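Local coordinates for protein L-asparagine oxygenase (Streptomyces coelicolor, PDB 2OG5) that hydroxylates L-asparagine at C3 with Fe(II), 2-oxoglutarate and O2, supplying (2S,3S)-3-hydroxyasparagine for the lipopeptide calcium-dependent antibiotic, at residues 222-234 against 268-282. Numbering follows the deposited sequence.
Sequences STVDALWAPEFRT and ATEPVTERAAEALRE
Glu231 and Arg275 meet because the arginine CG is tucked between its own backbone N and carbonyl carbon (chi1 71°) with the chain running out straight to NE, while the Glu231 chain, CG anti to its carbonyl carbon, extends across it at about a right angle. The guanidinium takes the carboxylate side-on, NE to OE1 and NH2 to OE2, each nitrogen-oxygen pair 3.1 Å apart. The two planes are turned 49° from each other, so the salt bridge is twisted: OE1 is met on its syn side but tilted out of the carboxylate plane, OE2 from above that plane. Thr273 OG1 donates to Glu231 OE1 (2.7 Å) from the opposite face to NE, and the same hydroxyl accepts from Ala276 N as the N-cap of helix 274-290. The carboxylate thus ties the capping residue to the first turn, and its negative charge near the helix N-terminus is probably stabilised there. Ala226 CA lies over one face of the Arg275 guanidinium.

Beside this polar cluster, Ala226 CB packs on Ala279 CB (3.6 Å), and Phe232 CE1 reaches Ala276 CB (3.5 Å) and Leu280 CG. With alanines at the crossing, segments 222-227 and 274-282 come to 8.7 Å between axes, crossing at -112°. Glu282 OE1 bonds Ser220 OG.

Beyond the salt bridge the two segments pair as a two-stranded antiparallel sheet. Arg233 and Glu270 form its hydrogen-bonded pair, and Thr234 OG1 and Thr269 OG1 lie 2.8 Å apart in a hydrogen bond. Ala268 lies about 7 Å from iron ligand His179 between side chains. Helices 221-227 and 274-290 pack together beside the short sheet of strands 232-233 and 270-271, with Leu227 resting on strand 253-255, as an excursion from the jelly-roll core of this clavaminate synthase-family enzyme.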
loop_
_atom_site.group_PDB
_atom_site.type_symbol
_atom_site.label_atom_id
_atom_site.label_comp_id
_atom_site.label_asym_id
_atom_site.label_seq_id
_atom_site.Cartn_x
_atom_site.Cartn_y
_atom_site.Cartn_z
ATOM N N SER A 222 -3.145 24.834 17.913
ATOM C CA SER A 222 -1.930 24.414 18.615
ATOM C C SER A 222 -1.402 23.095 18.050
ATOM O O SER A 222 -0.192 22.924 17.903
ATOM C CB SER A 222 -2.171 24.304 20.131
ATOM O OG SER A 222 -3.254 23.442 20.453
ATOM N N THR A 223 -2.314 22.175 17.737
ATOM C CA THR A 223 -1.944 20.905 17.122
ATOM C C THR A 223 -1.387 21.131 15.721
ATOM O O THR A 223 -0.330 20.601 15.395
ATOM C CB THR A 223 -3.123 19.916 17.118
ATOM O OG1 THR A 223 -3.321 19.440 18.456
ATOM C CG2 THR A 223 -2.856 18.722 16.198
ATOM N N VAL A 224 -2.069 21.936 14.913
ATOM C CA VAL A 224 -1.581 22.221 13.556
ATOM C C VAL A 224 -0.191 22.859 13.611
ATOM O O VAL A 224 0.726 22.420 12.924
ATOM C CB VAL A 224 -2.567 23.104 12.751
ATOM C CG1 VAL A 224 -1.962 23.516 11.405
ATOM C CG2 VAL A 224 -3.883 22.357 12.545
ATOM N N ASP A 225 -0.021 23.878 14.451
ATOM C CA ASP A 225 1.296 24.493 14.633
ATOM C C ASP A 225 2.365 23.472 15.043
ATOM O O ASP A 225 3.480 23.490 14.515
ATOM C CB ASP A 225 1.233 25.614 15.679
ATOM C CG ASP A 225 0.563 26.885 15.156
ATOM O OD1 ASP A 225 0.329 27.008 13.933
ATOM O OD2 ASP A 225 0.279 27.771 15.991
ATOM N N ALA A 226 2.025 22.578 15.968
ATOM C CA ALA A 226 2.960 21.540 16.404
ATOM C C ALA A 226 3.370 20.608 15.253
ATOM O O ALA A 226 4.544 20.273 15.110
ATOM C CB ALA A 226 2.364 20.729 17.564
ATOM N N LEU A 227 2.408 20.219 14.419
ATOM C CA LEU A 227 2.662 19.231 13.367
ATOM C C LEU A 227 3.562 19.771 12.254
ATOM O O LEU A 227 4.227 19.000 11.557
ATOM C CB LEU A 227 1.342 18.698 12.789
ATOM C CG LEU A 227 0.496 17.848 13.742
ATOM C CD1 LEU A 227 -0.894 17.590 13.157
ATOM C CD2 LEU A 227 1.197 16.537 14.093
ATOM N N TRP A 228 3.601 21.098 12.104
ATOM C CA TRP A 228 4.519 21.757 11.160
ATOM C C TRP A 228 5.936 21.966 11.711
ATOM O O TRP A 228 6.840 22.341 10.962
ATOM C CB TRP A 228 3.955 23.119 10.713
ATOM C CG TRP A 228 2.843 23.022 9.722
ATOM C CD1 TRP A 228 1.523 23.231 9.957
ATOM C CD2 TRP A 228 2.959 22.685 8.331
ATOM N NE1 TRP A 228 0.798 23.041 8.805
ATOM C CE2 TRP A 228 1.659 22.708 7.789
ATOM C CE3 TRP A 228 4.033 22.362 7.499
ATOM C CZ2 TRP A 228 1.403 22.423 6.449
ATOM C CZ3 TRP A 228 3.778 22.089 6.170
ATOM C CH2 TRP A 228 2.472 22.115 5.660
ATOM N N ALA A 229 6.127 21.732 13.006
ATOM C CA ALA A 229 7.419 21.967 13.652
ATOM C C ALA A 229 8.288 20.709 13.580
ATOM O O ALA A 229 7.763 19.589 13.593
ATOM C CB ALA A 229 7.216 22.393 15.104
ATOM N N PRO A 230 9.620 20.878 13.516
ATOM C CA PRO A 230 10.526 19.735 13.447
ATOM C C PRO A 230 10.718 19.056 14.801
ATOM O O PRO A 230 11.814 19.080 15.367
ATOM C CB PRO A 230 11.831 20.367 12.947
ATOM C CG PRO A 230 11.799 21.727 13.511
ATOM C CD PRO A 230 10.357 22.156 13.475
ATOM N N GLU A 231 9.650 18.451 15.316
ATOM C CA GLU A 231 9.646 17.948 16.682
ATOM C C GLU A 231 9.186 16.492 16.763
ATOM O O GLU A 231 8.645 16.058 17.785
ATOM C CB GLU A 231 8.785 18.870 17.545
ATOM C CG GLU A 231 9.345 20.292 17.568
ATOM C CD GLU A 231 8.551 21.256 18.414
ATOM O OE1 GLU A 231 7.567 20.844 19.054
ATOM O OE2 GLU A 231 8.936 22.444 18.438
ATOM N N PHE A 232 9.442 15.745 15.689
ATOM C CA PHE A 232 9.047 14.341 15.597
ATOM C C PHE A 232 10.181 13.505 15.017
ATOM O O PHE A 232 10.759 13.849 13.985
ATOM C CB PHE A 232 7.802 14.203 14.726
ATOM C CG PHE A 232 6.680 15.117 15.126
ATOM C CD1 PHE A 232 5.718 14.707 16.036
ATOM C CD2 PHE A 232 6.604 16.404 14.605
ATOM C CE1 PHE A 232 4.678 15.551 16.402
ATOM C CE2 PHE A 232 5.584 17.255 14.970
ATOM C CZ PHE A 232 4.612 16.833 15.874
ATOM N N ARG A 233 10.480 12.388 15.669
ATOM C CA ARG A 233 11.562 11.506 15.255
ATOM C C ARG A 233 10.992 10.149 14.837
ATOM O O ARG A 233 10.368 9.470 15.642
ATOM C CB ARG A 233 12.521 11.316 16.424
ATOM C CG ARG A 233 13.768 10.508 16.106
ATOM C CD ARG A 233 14.655 10.397 17.342
ATOM N NE ARG A 233 15.121 11.706 17.816
ATOM C CZ ARG A 233 16.243 12.319 17.431
ATOM N NH1 ARG A 233 17.063 11.769 16.534
ATOM N NH2 ARG A 233 16.551 13.509 17.943
ATOM N N THR A 234 11.210 9.766 13.581
ATOM C CA THR A 234 10.778 8.457 13.077
ATOM C C THR A 234 12.008 7.669 12.635
ATOM O O THR A 234 12.453 7.778 11.502
ATOM C CB THR A 234 9.783 8.618 11.912
ATOM O OG1 THR A 234 8.732 9.508 12.303
ATOM C CG2 THR A 234 9.163 7.267 11.517
ATOM N N ALA A 268 5.781 4.189 15.518
ATOM C CA ALA A 268 7.224 4.425 15.484
ATOM C C ALA A 268 7.603 5.891 15.743
ATOM O O ALA A 268 8.641 6.162 16.355
ATOM C CB ALA A 268 7.795 3.958 14.160
ATOM N N THR A 269 6.773 6.832 15.301
ATOM C CA THR A 269 7.104 8.257 15.432
ATOM C C THR A 269 7.092 8.682 16.904
ATOM O O THR A 269 6.105 8.482 17.610
ATOM C CB THR A 269 6.145 9.152 14.622
ATOM O OG1 THR A 269 6.203 8.789 13.235
ATOM C CG2 THR A 269 6.519 10.636 14.776
ATOM N N GLU A 270 8.202 9.263 17.349
ATOM C CA GLU A 270 8.378 9.693 18.734
ATOM C C GLU A 270 8.343 11.217 18.801
ATOM O O GLU A 270 9.086 11.880 18.074
ATOM C CB GLU A 270 9.735 9.218 19.255
ATOM C CG GLU A 270 9.854 7.709 19.443
ATOM C CD GLU A 270 9.069 7.181 20.632
ATOM O OE1 GLU A 270 8.801 7.959 21.576
ATOM O OE2 GLU A 270 8.724 5.978 20.628
ATOM N N PRO A 271 7.491 11.777 19.678
ATOM C CA PRO A 271 7.481 13.223 19.868
ATOM C C PRO A 271 8.693 13.661 20.681
ATOM O O PRO A 271 9.059 12.976 21.639
ATOM C CB PRO A 271 6.194 13.459 20.661
ATOM C CG PRO A 271 5.993 12.207 21.423
ATOM C CD PRO A 271 6.505 11.102 20.544
ATOM N N VAL A 272 9.285 14.791 20.308
ATOM C CA VAL A 272 10.482 15.330 20.973
ATOM C C VAL A 272 10.119 16.413 21.995
ATOM O O VAL A 272 10.948 16.782 22.830
ATOM C CB VAL A 272 11.483 15.890 19.923
ATOM C CG1 VAL A 272 12.574 16.738 20.572
ATOM C CG2 VAL A 272 12.091 14.748 19.130
ATOM N N THR A 273 8.883 16.912 21.932
ATOM C CA THR A 273 8.373 17.916 22.874
ATOM C C THR A 273 6.991 17.509 23.381
ATOM O O THR A 273 6.357 16.619 22.810
ATOM C CB THR A 273 8.245 19.288 22.197
ATOM O OG1 THR A 273 7.265 19.215 21.151
ATOM C CG2 THR A 273 9.575 19.723 21.610
ATOM N N GLU A 274 6.511 18.167 24.435
ATOM C CA GLU A 274 5.184 17.865 24.971
ATOM C C GLU A 274 4.069 18.272 24.008
ATOM O O GLU A 274 3.083 17.550 23.878
ATOM C CB GLU A 274 4.958 18.520 26.344
ATOM C CG GLU A 274 3.577 18.226 26.965
ATOM C CD GLU A 274 3.213 16.740 26.960
ATOM O OE1 GLU A 274 4.051 15.915 27.388
ATOM O OE2 GLU A 274 2.088 16.391 26.526
ATOM N N ARG A 275 4.212 19.419 23.345
ATOM C CA ARG A 275 3.195 19.856 22.392
ATOM C C ARG A 275 3.104 18.863 21.226
ATOM O O ARG A 275 2.012 18.592 20.729
ATOM C CB ARG A 275 3.442 21.290 21.898
ATOM C CG ARG A 275 4.627 21.504 20.962
ATOM C CD ARG A 275 4.460 22.824 20.225
ATOM N NE ARG A 275 5.593 23.160 19.370
ATOM C CZ ARG A 275 5.609 24.188 18.522
ATOM N NH1 ARG A 275 4.559 24.996 18.406
ATOM N NH2 ARG A 275 6.686 24.422 17.792
ATOM N N ALA A 276 4.247 18.308 20.825
ATOM C CA ALA A 276 4.292 17.272 19.787
ATOM C C ALA A 276 3.534 16.021 20.230
ATOM O O ALA A 276 2.775 15.442 19.452
ATOM C CB ALA A 276 5.726 16.920 19.444
ATOM N N ALA A 277 3.739 15.607 21.478
ATOM C CA ALA A 277 3.018 14.464 22.034
ATOM C C ALA A 277 1.506 14.692 22.024
ATOM O O ALA A 277 0.750 13.806 21.622
ATOM C CB ALA A 277 3.506 14.161 23.448
ATOM N N GLU A 278 1.068 15.872 22.464
ATOM C CA GLU A 278 -0.355 16.222 22.436
ATOM C C GLU A 278 -0.893 16.217 21.006
ATOM O O GLU A 278 -2.007 15.753 20.767
ATOM C CB GLU A 278 -0.607 17.595 23.076
ATOM C CG GLU A 278 -2.089 17.968 23.199
ATOM C CD GLU A 278 -2.309 19.280 23.917
ATOM O OE1 GLU A 278 -2.182 19.308 25.161
ATOM O OE2 GLU A 278 -2.617 20.287 23.236
ATOM N N ALA A 279 -0.102 16.751 20.073
ATOM C CA ALA A 279 -0.475 16.824 18.651
ATOM C C ALA A 279 -0.710 15.441 18.056
ATOM O O ALA A 279 -1.678 15.237 17.311
ATOM C CB ALA A 279 0.593 17.572 17.853
ATOM N N LEU A 280 0.168 14.497 18.378
ATOM C CA LEU A 280 -0.002 13.115 17.911
ATOM C C LEU A 280 -1.255 12.457 18.482
ATOM O O LEU A 280 -1.928 11.692 17.786
ATOM C CB LEU A 280 1.214 12.258 18.261
ATOM C CG LEU A 280 2.499 12.572 17.498
ATOM C CD1 LEU A 280 3.632 11.702 18.017
ATOM C CD2 LEU A 280 2.334 12.405 15.986
ATOM N N ARG A 281 -1.560 12.738 19.751
ATOM C CA ARG A 281 -2.769 12.205 20.359
ATOM C C ARG A 281 -4.012 12.759 19.661
ATOM O O ARG A 281 -4.935 12.008 19.359
ATOM C CB ARG A 281 -2.802 12.497 21.859
ATOM C CG ARG A 281 -1.825 11.639 22.650
ATOM C CD ARG A 281 -2.073 11.718 24.146
ATOM N NE ARG A 281 -1.780 13.036 24.692
ATOM C CZ ARG A 281 -0.600 13.423 25.184
ATOM N NH1 ARG A 281 0.448 12.602 25.209
ATOM N NH2 ARG A 281 -0.470 14.656 25.654
ATOM N N GLU A 282 -4.028 14.060 19.370
ATOM C CA GLU A 282 -5.185 14.646 18.688
ATOM C C GLU A 282 -5.298 14.142 17.250
ATOM O O GLU A 282 -6.402 13.892 16.755
ATOM C CB GLU A 282 -5.146 16.183 18.704
ATOM C CG GLU A 282 -6.488 16.791 18.274
ATOM C CD GLU A 282 -6.493 18.303 18.169
ATOM O OE1 GLU A 282 -5.658 18.964 18.824
ATOM O OE2 GLU A 282 -7.353 18.831 17.427
HETATM O O HOH W 1 1.440 24.684 19.269
HETATM O O HOH W 2 -2.264 20.812 20.641
#